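Local coordinates for RahU protein (Pseudomonas aeruginosa PAO1, PDB 6ZC2) that is an aegerolysin that interacts with the membrane sphingolipid ceramide phosphorylethanolamine, at residues A2-W6 / S62-A68; W6-V12 / G126-L132; I17-G21 / D77-G81; S89-P93 / G122-G126. All blocks are in the same frame, centred on the assembly; numbering follows the deposited sequence. Where two conformers were deposited one is given.

Interaction 1 of 4, residues A2-W6 / S62-A68; sequences AYAEW and SCGRENA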
loop_
_atom_site.group_PDB
_atom_site.type_symbol
_atom_site.label_atom_id
_atom_site.label_comp_id
_atom_site.label_asym_id
_atom_site.label_seq_id
_atom_site.Cartn_x
_atom_site.Cartn_y
_atom_site.Cartn_z
ATOM N N ALA A 2 -9.224 -13.760 6.718
ATOM C CA ALA A 2 -8.938 -14.878 5.831
ATOM C C ALA A 2 -8.133 -14.387 4.634
ATOM O O ALA A 2 -7.972 -13.183 4.433
ATOM C CB ALA A 2 -10.231 -15.530 5.374
ATOM N N TYR A 3 -7.616 -15.332 3.847
ATOM C CA TYR A 3 -6.895 -14.983 2.630
ATOM C C TYR A 3 -7.772 -14.225 1.631
ATOM O O TYR A 3 -7.242 -13.477 0.801
ATOM C CB TYR A 3 -6.335 -16.257 1.989
ATOM C CG TYR A 3 -5.021 -16.765 2.574
ATOM C CD1 TYR A 3 -4.423 -16.154 3.679
ATOM C CD2 TYR A 3 -4.375 -17.859 2.003
ATOM C CE1 TYR A 3 -3.218 -16.624 4.192
ATOM C CE2 TYR A 3 -3.166 -18.330 2.503
ATOM C CZ TYR A 3 -2.593 -17.707 3.598
ATOM O OH TYR A 3 -1.391 -18.159 4.111
ATOM N N ALA A 4 -9.098 -14.391 1.697
ATOM C CA ALA A 4 -9.991 -13.747 0.736
ATOM C C ALA A 4 -10.046 -12.231 0.896
ATOM O O ALA A 4 -10.476 -11.538 -0.035
ATOM C CB ALA A 4 -11.396 -14.346 0.826
ATOM N N GLU A 5 -9.644 -11.699 2.048
ATOM C CA GLU A 5 -9.511 -10.256 2.228
ATOM C C GLU A 5 -8.064 -9.888 1.915
ATOM O O GLU A 5 -7.153 -10.287 2.644
ATOM C CB GLU A 5 -9.878 -9.868 3.660
ATOM C CG GLU A 5 -11.352 -10.104 4.009
ATOM C CD GLU A 5 -11.659 -11.549 4.376
ATOM O OE1 GLU A 5 -10.844 -12.156 5.101
ATOM O OE2 GLU A 5 -12.716 -12.070 3.950
ATOM N N TRP A 6 -7.846 -9.152 0.823
ATOM C CA TRP A 6 -6.490 -8.815 0.409
ATOM C C TRP A 6 -6.475 -7.517 -0.388
ATOM O O TRP A 6 -7.475 -7.124 -1.006
ATOM C CB TRP A 6 -5.834 -9.952 -0.397
ATOM C CG TRP A 6 -6.480 -10.223 -1.745
ATOM C CD1 TRP A 6 -7.588 -10.996 -1.982
ATOM C CD2 TRP A 6 -6.058 -9.732 -3.031
ATOM N NE1 TRP A 6 -7.882 -11.011 -3.322
ATOM C CE2 TRP A 6 -6.965 -10.240 -3.988
ATOM C CE3 TRP A 6 -5.010 -8.911 -3.464
ATOM C CZ2 TRP A 6 -6.848 -9.964 -5.351
ATOM C CZ3 TRP A 6 -4.900 -8.632 -4.822
ATOM C CH2 TRP A 6 -5.813 -9.163 -5.750
ATOM N N SER A 62 -0.976 -7.338 1.115
ATOM C CA SER A 62 -1.363 -7.741 2.457
ATOM C C SER A 62 -2.696 -8.477 2.401
ATOM O O SER A 62 -3.568 -8.133 1.597
ATOM C CB SER A 62 -1.478 -6.514 3.376
ATOM O OG SER A 62 -1.847 -6.864 4.702
ATOM N N CYS A 63 -2.846 -9.496 3.246
ATOM C CA CYS A 63 -4.089 -10.252 3.317
ATOM C C CYS A 63 -4.391 -10.587 4.771
ATOM O O CYS A 63 -3.537 -10.457 5.654
ATOM C CB CYS A 63 -4.050 -11.522 2.452
ATOM S SG CYS A 63 -2.830 -12.763 2.971
ATOM N N GLY A 64 -5.626 -11.015 5.021
ATOM C CA GLY A 64 -5.962 -11.516 6.335
ATOM C C GLY A 64 -5.211 -12.793 6.656
ATOM O O GLY A 64 -4.772 -13.532 5.771
ATOM N N ARG A 65 -5.048 -13.060 7.950
ATOM C CA ARG A 65 -4.395 -14.301 8.341
ATOM C C ARG A 65 -5.277 -15.490 7.969
ATOM O O ARG A 65 -6.508 -15.394 7.932
ATOM C CB ARG A 65 -4.028 -14.286 9.828
ATOM C CG ARG A 65 -2.963 -13.226 10.149
ATOM C CD ARG A 65 -1.987 -13.642 11.256
ATOM N NE ARG A 65 -0.826 -12.751 11.343
ATOM C CZ ARG A 65 0.333 -12.957 10.717
ATOM N NH1 ARG A 65 1.328 -12.091 10.856
ATOM N NH2 ARG A 65 0.498 -14.026 9.949
ATOM N N GLU A 66 -4.633 -16.614 7.661
ATOM C CA GLU A 66 -5.348 -17.731 7.059
ATOM C C GLU A 66 -6.442 -18.243 7.993
ATOM O O GLU A 66 -6.211 -18.456 9.187
ATOM C CB GLU A 66 -4.376 -18.858 6.715
ATOM C CG GLU A 66 -5.016 -19.863 5.787
ATOM C CD GLU A 66 -4.047 -20.856 5.167
ATOM O OE1 GLU A 66 -2.973 -21.109 5.755
ATOM O OE2 GLU A 66 -4.381 -21.400 4.090
ATOM N N ASN A 67 -7.645 -18.421 7.443
ATOM C CA ASN A 67 -8.814 -18.933 8.154
ATOM C C ASN A 67 -9.268 -18.052 9.318
ATOM O O ASN A 67 -10.085 -18.492 10.135
ATOM C CB ASN A 67 -8.631 -20.388 8.597
ATOM C CG ASN A 67 -8.610 -21.332 7.425
ATOM O OD1 ASN A 67 -9.469 -21.253 6.547
ATOM N ND2 ASN A 67 -7.626 -22.222 7.387
ATOM N N ALA A 68 -8.777 -16.822 9.416
ATOM C CA ALA A 68 -9.180 -15.923 10.488
ATOM C C ALA A 68 -10.421 -15.132 10.087
ATOM O O ALA A 68 -10.607 -14.780 8.919
ATOM C CB ALA A 68 -8.042 -14.960 10.828
HETATM O O HOH W 1 -7.979 -18.251 4.448
#
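Y3 and E66 meet face to face: E66 CG stands over the Y3 ring, 4.0 Å from its centroid, and the carboxylate is stacked on the ring with the two planes 10° apart. E66 takes this place because its CG is anti to the backbone N (chi1 -166°) and the chain beyond runs extended across the phenol. Around the rim of the ring, G64 O approaches in the ring plane, 3.4 Å from Y3 CD1. C63 SG comes in obliquely, 4.6 Å from the Y3 centroid, a sulfur-aromatic contact. The hydroxyl end of Y3 is held elsewhere, by D39 and K31.

Two acceptors grip A2 N: A68 O at 2.8 Å across the contact, and E5 OE1, also at 2.8 Å, met nearly along its C-O axis. E5 chi2 (81°) bends that carboxylate back toward A2. The backbones close with G64 N to E5 O, 2.9 Å, while one water bridges Y3 N and N67 N. A type I turn from A2 to E5 and a type II turn from R65 to A68 pack together at the non-hydrogen-bonded antiparallel pair W6 with C63, where strand 58-63 ends and strand 6-13 starts in the mixed sheet of the aegerolysin fold.

Interaction 2 of 4, residues W6-V12 / G126-L132; sequences WIAVKVV and GEVTLTL. With EDO (1,2-ethanediol), chain E.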
loop_
_atom_site.group_PDB
_atom_site.type_symbol
_atom_site.label_atom_id
_atom_site.label_comp_id
_atom_site.label_asym_id
_atom_site.label_seq_id
_atom_site.Cartn_x
_atom_site.Cartn_y
_atom_site.Cartn_z
ATOM N N TRP A 6 -7.846 -9.152 0.823
ATOM C CA TRP A 6 -6.490 -8.815 0.409
ATOM C C TRP A 6 -6.475 -7.517 -0.388
ATOM O O TRP A 6 -7.475 -7.124 -1.006
ATOM C CB TRP A 6 -5.834 -9.952 -0.397
ATOM C CG TRP A 6 -6.480 -10.223 -1.745
ATOM C CD1 TRP A 6 -7.588 -10.996 -1.982
ATOM C CD2 TRP A 6 -6.058 -9.732 -3.031
ATOM N NE1 TRP A 6 -7.882 -11.011 -3.322
ATOM C CE2 TRP A 6 -6.965 -10.240 -3.988
ATOM C CE3 TRP A 6 -5.010 -8.911 -3.464
ATOM C CZ2 TRP A 6 -6.848 -9.964 -5.351
ATOM C CZ3 TRP A 6 -4.900 -8.632 -4.822
ATOM C CH2 TRP A 6 -5.813 -9.163 -5.750
ATOM N N ILE A 7 -5.304 -6.865 -0.362
ATOM C CA ILE A 7 -4.979 -5.696 -1.172
ATOM C C ILE A 7 -3.576 -5.909 -1.730
ATOM O O ILE A 7 -2.723 -6.529 -1.091
ATOM C CB ILE A 7 -5.047 -4.389 -0.333
ATOM C CG1 ILE A 7 -4.859 -3.139 -1.215
ATOM C CG2 ILE A 7 -4.016 -4.417 0.804
ATOM C CD1 ILE A 7 -5.017 -1.823 -0.472
ATOM N N ALA A 8 -3.330 -5.394 -2.934
ATOM C CA ALA A 8 -1.982 -5.354 -3.490
ATOM C C ALA A 8 -1.793 -3.978 -4.109
ATOM O O ALA A 8 -2.553 -3.594 -5.004
ATOM C CB ALA A 8 -1.764 -6.472 -4.517
ATOM N N VAL A 9 -0.796 -3.236 -3.623
ATOM C CA VAL A 9 -0.557 -1.854 -4.031
ATOM C C VAL A 9 0.644 -1.816 -4.967
ATOM O O VAL A 9 1.766 -2.152 -4.564
ATOM C CB VAL A 9 -0.333 -0.942 -2.815
ATOM C CG1 VAL A 9 -0.235 0.505 -3.262
ATOM C CG2 VAL A 9 -1.445 -1.141 -1.778
ATOM N N LYS A 10 0.418 -1.392 -6.213
ATOM C CA LYS A 10 1.489 -1.232 -7.198
ATOM C C LYS A 10 2.080 0.165 -7.021
ATOM O O LYS A 10 1.403 1.164 -7.281
ATOM C CB LYS A 10 0.938 -1.411 -8.611
ATOM C CG LYS A 10 1.996 -1.303 -9.698
ATOM C CD LYS A 10 1.394 -1.459 -11.092
ATOM C CE LYS A 10 2.427 -1.166 -12.170
ATOM N NZ LYS A 10 1.979 -1.645 -13.517
ATOM N N VAL A 11 3.329 0.241 -6.568
ATOM C CA VAL A 11 4.000 1.516 -6.312
ATOM C C VAL A 11 4.712 1.951 -7.592
ATOM O O VAL A 11 5.686 1.319 -8.018
ATOM C CB VAL A 11 4.975 1.407 -5.132
ATOM C CG1 VAL A 11 5.669 2.738 -4.887
ATOM C CG2 VAL A 11 4.235 0.937 -3.883
ATOM N N VAL A 12 4.209 3.021 -8.210
ATOM C CA VAL A 12 4.719 3.561 -9.470
ATOM C C VAL A 12 5.410 4.886 -9.160
ATOM O O VAL A 12 4.760 5.862 -8.764
ATOM C CB VAL A 12 3.594 3.746 -10.502
ATOM C CG1 VAL A 12 4.134 4.378 -11.786
ATOM C CG2 VAL A 12 2.897 2.410 -10.787
ATOM N N GLY A 126 -8.346 -5.818 -3.596
ATOM C CA GLY A 126 -7.681 -6.188 -4.833
ATOM C C GLY A 126 -6.530 -5.251 -5.171
ATOM O O GLY A 126 -5.904 -4.649 -4.297
ATOM N N GLU A 127 -6.250 -5.134 -6.472
ATOM C CA GLU A 127 -5.112 -4.355 -6.954
ATOM C C GLU A 127 -5.446 -2.869 -7.010
ATOM O O GLU A 127 -6.444 -2.465 -7.617
ATOM C CB GLU A 127 -4.692 -4.833 -8.350
ATOM C CG GLU A 127 -4.131 -6.247 -8.372
ATOM C CD GLU A 127 -3.538 -6.664 -9.713
ATOM O OE1 GLU A 127 -3.811 -6.003 -10.739
ATOM O OE2 GLU A 127 -2.796 -7.670 -9.741
ATOM N N VAL A 128 -4.590 -2.056 -6.393
ATOM C CA VAL A 128 -4.669 -0.600 -6.432
ATOM C C VAL A 128 -3.324 -0.089 -6.928
ATOM O O VAL A 128 -2.279 -0.526 -6.437
ATOM C CB VAL A 128 -4.954 -0.021 -5.029
ATOM C CG1 VAL A 128 -4.892 1.509 -5.045
ATOM C CG2 VAL A 128 -6.293 -0.506 -4.505
ATOM N N THR A 129 -3.338 0.831 -7.889
ATOM C CA THR A 129 -2.109 1.457 -8.366
ATOM C C THR A 129 -1.917 2.804 -7.675
ATOM O O THR A 129 -2.864 3.588 -7.563
ATOM C CB THR A 129 -2.137 1.630 -9.890
ATOM O OG1 THR A 129 -2.277 0.347 -10.513
ATOM C CG2 THR A 129 -0.853 2.279 -10.392
ATOM N N LEU A 130 -0.698 3.058 -7.189
ATOM C CA LEU A 130 -0.335 4.291 -6.491
ATOM C C LEU A 130 0.764 4.975 -7.301
ATOM O O LEU A 130 1.900 4.492 -7.344
ATOM C CB LEU A 130 0.153 3.975 -5.072
ATOM C CG LEU A 130 0.690 5.145 -4.248
ATOM C CD1 LEU A 130 -0.383 6.207 -4.021
ATOM C CD2 LEU A 130 1.249 4.643 -2.920
ATOM N N THR A 131 0.433 6.084 -7.962
ATOM C CA THR A 131 1.378 6.782 -8.831
ATOM C C THR A 131 1.892 8.035 -8.123
ATOM O O THR A 131 1.111 8.945 -7.807
ATOM C CB THR A 131 0.727 7.113 -10.178
ATOM O OG1 THR A 131 0.277 5.897 -10.798
ATOM C CG2 THR A 131 1.718 7.796 -11.101
ATOM N N LEU A 132 3.204 8.076 -7.874
ATOM C CA LEU A 132 3.838 9.065 -7.005
ATOM C C LEU A 132 4.706 10.021 -7.812
ATOM O O LEU A 132 5.555 9.579 -8.597
ATOM C CB LEU A 132 4.727 8.357 -5.979
ATOM C CG LEU A 132 4.023 7.414 -5.007
ATOM C CD1 LEU A 132 5.017 6.461 -4.332
ATOM C CD2 LEU A 132 3.255 8.203 -3.957
HETATM C C1 EDO E . -9.184 -4.263 -7.968
HETATM O O1 EDO E . -8.641 -3.289 -8.872
HETATM C C2 EDO E . -9.223 -5.641 -8.631
HETATM O O2 EDO E . -7.976 -6.332 -8.461
#
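I7 pairs with G126 at the start of a parallel ladder that runs to V12 with T131; W6 O, accepting from G126 N, and L132 N, donating to V12 O, supply its outermost bonds. In W6, CB lies against C63, and CG, set between the backbone N and the carbonyl carbon (chi1 66°), turns the indole back over the strand that starts at G126. The pyrrole side carries NE1 toward D124. Farther out, the six-membered ring lies on glycine: CE3 is 4.1 Å, CZ2 3.9 Å, CZ3 3.7 Å and CH2, at the outer rim, 3.6 Å from G126 CA, which sits 15° off the ring normal as a CH-pi contact. A8 CB lies at the indole edge, in its plane, and K38 adds a cation-pi contact.

Seven N-H...O bonds tie the backbones, their donors supplied in turn by the two strands. On one face V9 CG1 touches L130 CB at 3.9 Å, and V11 CG1 crosses to L132 CD1 at 3.8 Å; F88 and F104 continue this apolar layer. The other face carries K10 and T129 side by side, and V12 CG2 reaches T129 CG2 at 3.8 Å. An ethanediol, probably from the crystallisation liquor, spans E127 N and E127 O and also bonds G118. The regular register and 23° between strand axes identify a twisted parallel pair inside the otherwise antiparallel, mixed sheet of the aegerolysin beta-sandwich.

Interaction 3 of 4, residues I17-G21 / D77-G81; sequences IGTVG and DCYDG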
loop_
_atom_site.group_PDB
_atom_site.type_symbol
_atom_site.label_atom_id
_atom_site.label_comp_id
_atom_site.label_asym_id
_atom_site.label_seq_id
_atom_site.Cartn_x
_atom_site.Cartn_y
_atom_site.Cartn_z
ATOM N N ILE A 17 10.840 11.882 -9.204
ATOM C CA ILE A 17 11.380 11.514 -7.897
ATOM C C ILE A 17 12.583 10.581 -8.004
ATOM O O ILE A 17 13.558 10.724 -7.250
ATOM C CB ILE A 17 10.303 10.901 -6.975
ATOM C CG1 ILE A 17 9.107 11.842 -6.827
ATOM C CG2 ILE A 17 10.901 10.587 -5.608
ATOM C CD1 ILE A 17 7.981 11.254 -6.021
ATOM N N GLY A 18 12.529 9.598 -8.901
ATOM C CA GLY A 18 13.643 8.679 -9.093
ATOM C C GLY A 18 13.648 7.441 -8.206
ATOM O O GLY A 18 13.640 6.308 -8.709
ATOM N N THR A 19 13.681 7.639 -6.884
ATOM C CA THR A 19 13.650 6.556 -5.906
ATOM C C THR A 19 12.709 6.945 -4.773
ATOM O O THR A 19 12.775 8.073 -4.272
ATOM C CB THR A 19 15.049 6.331 -5.298
ATOM O OG1 THR A 19 16.001 6.056 -6.335
ATOM C CG2 THR A 19 15.040 5.170 -4.296
ATOM N N VAL A 20 11.852 6.010 -4.355
ATOM C CA VAL A 20 10.997 6.182 -3.183
ATOM C C VAL A 20 11.356 5.121 -2.147
ATOM O O VAL A 20 11.392 3.923 -2.459
ATOM C CB VAL A 20 9.501 6.118 -3.546
ATOM C CG1 VAL A 20 8.637 6.018 -2.284
ATOM C CG2 VAL A 20 9.123 7.344 -4.370
ATOM N N GLY A 21 11.620 5.561 -0.915
ATOM C CA GLY A 21 11.776 4.640 0.199
ATOM C C GLY A 21 10.435 4.329 0.836
ATOM O O GLY A 21 9.676 5.239 1.181
ATOM N N ASP A 77 4.548 4.408 4.804
ATOM C CA ASP A 77 4.949 5.752 4.407
ATOM C C ASP A 77 5.836 5.696 3.163
ATOM O O ASP A 77 6.549 4.714 2.920
ATOM C CB ASP A 77 5.706 6.475 5.531
ATOM C CG ASP A 77 4.830 6.825 6.717
ATOM O OD1 ASP A 77 3.591 6.677 6.626
ATOM O OD2 ASP A 77 5.401 7.229 7.756
ATOM N N CYS A 78 5.790 6.779 2.382
ATOM C CA CYS A 78 6.650 6.976 1.222
ATOM C C CYS A 78 7.564 8.167 1.485
ATOM O O CYS A 78 7.087 9.236 1.895
ATOM C CB CYS A 78 5.802 7.248 -0.031
ATOM S SG CYS A 78 4.739 5.867 -0.510
ATOM N N TYR A 79 8.869 7.981 1.239
ATOM C CA TYR A 79 9.885 9.008 1.454
ATOM C C TYR A 79 10.696 9.273 0.184
ATOM O O TYR A 79 11.021 8.350 -0.570
ATOM C CB TYR A 79 10.851 8.597 2.595
ATOM C CG TYR A 79 10.348 8.984 3.967
ATOM C CD1 TYR A 79 9.414 8.212 4.649
ATOM C CD2 TYR A 79 10.780 10.157 4.566
ATOM C CE1 TYR A 79 8.935 8.594 5.894
ATOM C CE2 TYR A 79 10.307 10.556 5.806
ATOM C CZ TYR A 79 9.390 9.770 6.468
ATOM O OH TYR A 79 8.923 10.172 7.697
ATOM N N ASP A 80 11.036 10.548 -0.033
ATOM C CA ASP A 80 11.979 10.990 -1.064
ATOM C C ASP A 80 13.254 11.369 -0.311
ATOM O O ASP A 80 13.364 12.479 0.218
ATOM C CB ASP A 80 11.392 12.194 -1.794
ATOM C CG ASP A 80 12.377 12.856 -2.749
ATOM O OD1 ASP A 80 13.412 12.244 -3.095
ATOM O OD2 ASP A 80 12.105 14.006 -3.167
ATOM N N GLY A 81 14.203 10.442 -0.222
ATOM C CA GLY A 81 15.329 10.681 0.673
ATOM C C GLY A 81 14.840 10.888 2.099
ATOM O O GLY A 81 14.035 10.104 2.616
HETATM O O HOH W 2 14.283 12.785 -5.602
HETATM O O HOH W 3 14.665 9.924 -3.743
#
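D80 OD1 is approached by two waters, each 2.7 Å away. One of them also lies 2.7 Å from I17 O, and the other is as close to T19 O, so a single carboxylate oxygen can be linked through water to two carbonyls of the opposing segment, though each water has more acceptors in reach than protons to give. A chi1 of 172° swings the D80 carboxylate away from its own N-H and out to these waters. Its second oxygen, OD2, is bonded to Y111, which should help fix the rotation of the carboxylate. I17 CG2 lies against the same group, 3.9 Å from D80 OD1, while the rest of I17 packs toward M85 and R134.

Direct pairing occurs one step along. G21 N to Y79 O and Y79 N to G21 O, both 2.9 Å, form a hydrogen-bonded antiparallel pair. Beside it V20 CG1 meets C78 CB at 3.8 Å, on the face shared with M85 and L132. The short strand axes run at 136° to each other rather than straight antiparallel. Backbone bonds hold G21 to Y79, whereas at I17 and T19 the link passes through water to a carboxylate, implying a hydrated, water-mediated join where these strands diverge.

Interaction 4 of 4, residues S89-P93 / G122-G126; sequences SWDDP and GTDIG. With TRS (2-amino-2-hydroxymethyl-propane-1,3-diol), chain B; EDO (1,2-ethanediol), chain D.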
loop_
_atom_site.group_PDB
_atom_site.type_symbol
_atom_site.label_atom_id
_atom_site.label_comp_id
_atom_site.label_asym_id
_atom_site.label_seq_id
_atom_site.Cartn_x
_atom_site.Cartn_y
_atom_site.Cartn_z
ATOM N N SER A 89 -2.806 4.099 3.355
ATOM C CA SER A 89 -3.512 3.328 4.373
ATOM C C SER A 89 -4.685 2.593 3.735
ATOM O O SER A 89 -5.226 3.034 2.722
ATOM C CB SER A 89 -4.066 4.235 5.487
ATOM O OG SER A 89 -3.029 4.871 6.209
ATOM N N TRP A 90 -5.102 1.482 4.357
ATOM C CA TRP A 90 -6.230 0.705 3.840
ATOM C C TRP A 90 -6.928 -0.042 4.972
ATOM O O TRP A 90 -6.353 -0.291 6.039
ATOM C CB TRP A 90 -5.798 -0.314 2.762
ATOM C CG TRP A 90 -4.939 -1.412 3.338
ATOM C CD1 TRP A 90 -5.359 -2.623 3.830
ATOM C CD2 TRP A 90 -3.520 -1.367 3.545
ATOM N NE1 TRP A 90 -4.285 -3.331 4.318
ATOM C CE2 TRP A 90 -3.149 -2.582 4.158
ATOM C CE3 TRP A 90 -2.528 -0.415 3.270
ATOM C CZ2 TRP A 90 -1.828 -2.875 4.491
ATOM C CZ3 TRP A 90 -1.221 -0.706 3.608
ATOM C CH2 TRP A 90 -0.884 -1.922 4.216
ATOM N N ASP A 91 -8.175 -0.437 4.698
ATOM C CA ASP A 91 -8.972 -1.245 5.617
ATOM C C ASP A 91 -9.895 -2.134 4.794
ATOM O O ASP A 91 -10.741 -1.626 4.050
ATOM C CB ASP A 91 -9.785 -0.349 6.554
ATOM C CG ASP A 91 -10.660 -1.143 7.496
ATOM O OD1 ASP A 91 -10.225 -2.225 7.944
ATOM O OD2 ASP A 91 -11.783 -0.680 7.794
ATOM N N ASP A 92 -9.725 -3.453 4.928
ATOM C CA ASP A 92 -10.492 -4.465 4.197
ATOM C C ASP A 92 -11.058 -5.419 5.243
ATOM O O ASP A 92 -10.427 -6.432 5.577
ATOM C CB ASP A 92 -9.571 -5.198 3.215
ATOM C CG ASP A 92 -10.294 -6.218 2.342
ATOM O OD1 ASP A 92 -11.502 -6.473 2.556
ATOM O OD2 ASP A 92 -9.629 -6.769 1.435
ATOM N N PRO A 93 -12.245 -5.130 5.783
ATOM C CA PRO A 93 -12.791 -5.963 6.865
ATOM C C PRO A 93 -13.310 -7.308 6.374
ATOM O O PRO A 93 -13.634 -7.505 5.201
ATOM C CB PRO A 93 -13.943 -5.118 7.431
ATOM C CG PRO A 93 -13.729 -3.733 6.892
ATOM C CD PRO A 93 -13.059 -3.921 5.565
ATOM N N GLY A 122 -16.088 -5.201 -2.552
ATOM C CA GLY A 122 -15.732 -6.593 -2.712
ATOM C C GLY A 122 -15.290 -7.224 -1.407
ATOM O O GLY A 122 -14.998 -6.550 -0.420
ATOM N N THR A 123 -15.267 -8.558 -1.397
ATOM C CA THR A 123 -14.591 -9.259 -0.312
ATOM C C THR A 123 -13.169 -8.726 -0.146
ATOM O O THR A 123 -12.717 -8.450 0.974
ATOM C CB THR A 123 -14.580 -10.759 -0.608
ATOM O OG1 THR A 123 -15.930 -11.239 -0.695
ATOM C CG2 THR A 123 -13.855 -11.508 0.491
ATOM N N ASP A 124 -12.470 -8.535 -1.262
ATOM C CA ASP A 124 -11.124 -7.991 -1.298
ATOM C C ASP A 124 -11.135 -6.601 -1.924
ATOM O O ASP A 124 -11.969 -6.296 -2.785
ATOM C CB ASP A 124 -10.233 -8.883 -2.167
ATOM C CG ASP A 124 -10.767 -9.035 -3.581
ATOM O OD1 ASP A 124 -11.783 -9.743 -3.755
ATOM O OD2 ASP A 124 -10.190 -8.435 -4.515
ATOM N N ILE A 125 -10.190 -5.760 -1.492
ATOM C CA ILE A 125 -9.895 -4.532 -2.224
ATOM C C ILE A 125 -9.275 -4.862 -3.574
ATOM O O ILE A 125 -9.614 -4.254 -4.597
ATOM C CB ILE A 125 -8.989 -3.602 -1.393
ATOM C CG1 ILE A 125 -9.744 -3.042 -0.183
ATOM C CG2 ILE A 125 -8.447 -2.475 -2.267
ATOM C CD1 ILE A 125 -8.853 -2.330 0.831
ATOM N N GLY A 126 -8.346 -5.818 -3.596
ATOM C CA GLY A 126 -7.681 -6.188 -4.833
ATOM C C GLY A 126 -6.530 -5.251 -5.171
ATOM O O GLY A 126 -5.904 -4.649 -4.297
HETATM C C TRS B . -16.243 -6.537 3.125
HETATM C C1 TRS B . -16.563 -7.966 3.548
HETATM C C2 TRS B . -16.499 -5.567 4.274
HETATM C C3 TRS B . -17.096 -6.155 1.922
HETATM N N TRS B . -14.821 -6.467 2.759
HETATM O O1 TRS B . -16.223 -8.856 2.508
HETATM O O2 TRS B . -17.832 -5.710 4.726
HETATM O O3 TRS B . -16.754 -4.859 1.481
HETATM C C1 EDO D . -10.041 -6.332 10.327
HETATM O O1 EDO D . -10.975 -7.226 9.724
HETATM C C2 EDO D . -9.867 -5.122 9.416
HETATM O O2 EDO D . -11.034 -4.291 9.461
#
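Backbone pairing is absent between the end of strand 83-92 and the segment 122-126, the loop leading into strand 126-134: the nearest CA atoms, those of D92 and I125, are 6.4 Å apart, and the D92 side chain spans the separation. With chi1 at -176° the D92 carboxylate extends away from its own backbone N and reaches the loop. There OD2 receives I125 N at 3.1 Å, with 150° at the hydrogen, and the donor stands above the carboxylate plane, 61° out of it. The other oxygen, D92 OD1, lies 2.8 Å from T123 O; as deposited these are two acceptors, so the approach is not counted as a bond.

The N of a bound TRIS molecule lies 3.3 Å from D92 OD1, and would probably ease this crowding of oxygens if it is protonated. TRIS N is bonded to P93 O at 2.9 Å and to G122 O at 3.2 Å, and more weakly to T123 O. K95, A98 and N100 complete its site. Beneath the polar layer, I125 CD1 rests 3.8 Å from D92 CB and 4.1 Å from W90 CB, with I7, N100 and W102 packed round the isoleucine. Over the other side of the strand, D91 OD1 accepts O2 of an ethanediol. A strand end and a loop thus enclose a carbonyl-rimmed pocket at the edge of the aegerolysin beta-sandwich, occupied here by TRIS that probably came from the crystallisation liquor, though such molecules often mark pockets.

In the fold
Interactions 1 and 4 sit at one end of the sandwich, their centres about 10 Å apart, and interaction 2 runs from there along the sheet. Interactions 1 and 2 share W6 and are joined by a probable hydrogen bond between S62 O and I7 N, 2.9 Å, across strands 58-63 and 6-13. Interaction 4 shares G126 with interaction 2; W6 N lies 3.0 Å from D92 OD2, bringing the N-terminal loop beside the TRIS pocket. I7 CD1 packs 3.7 Å from W90 CB, joining the two sheets. Interaction 3 is at the far end, its centre about 29 Å from that of interaction 1, but strand 126-132 reaches it: L132 CD1 is 3.9 Å from C78 SG.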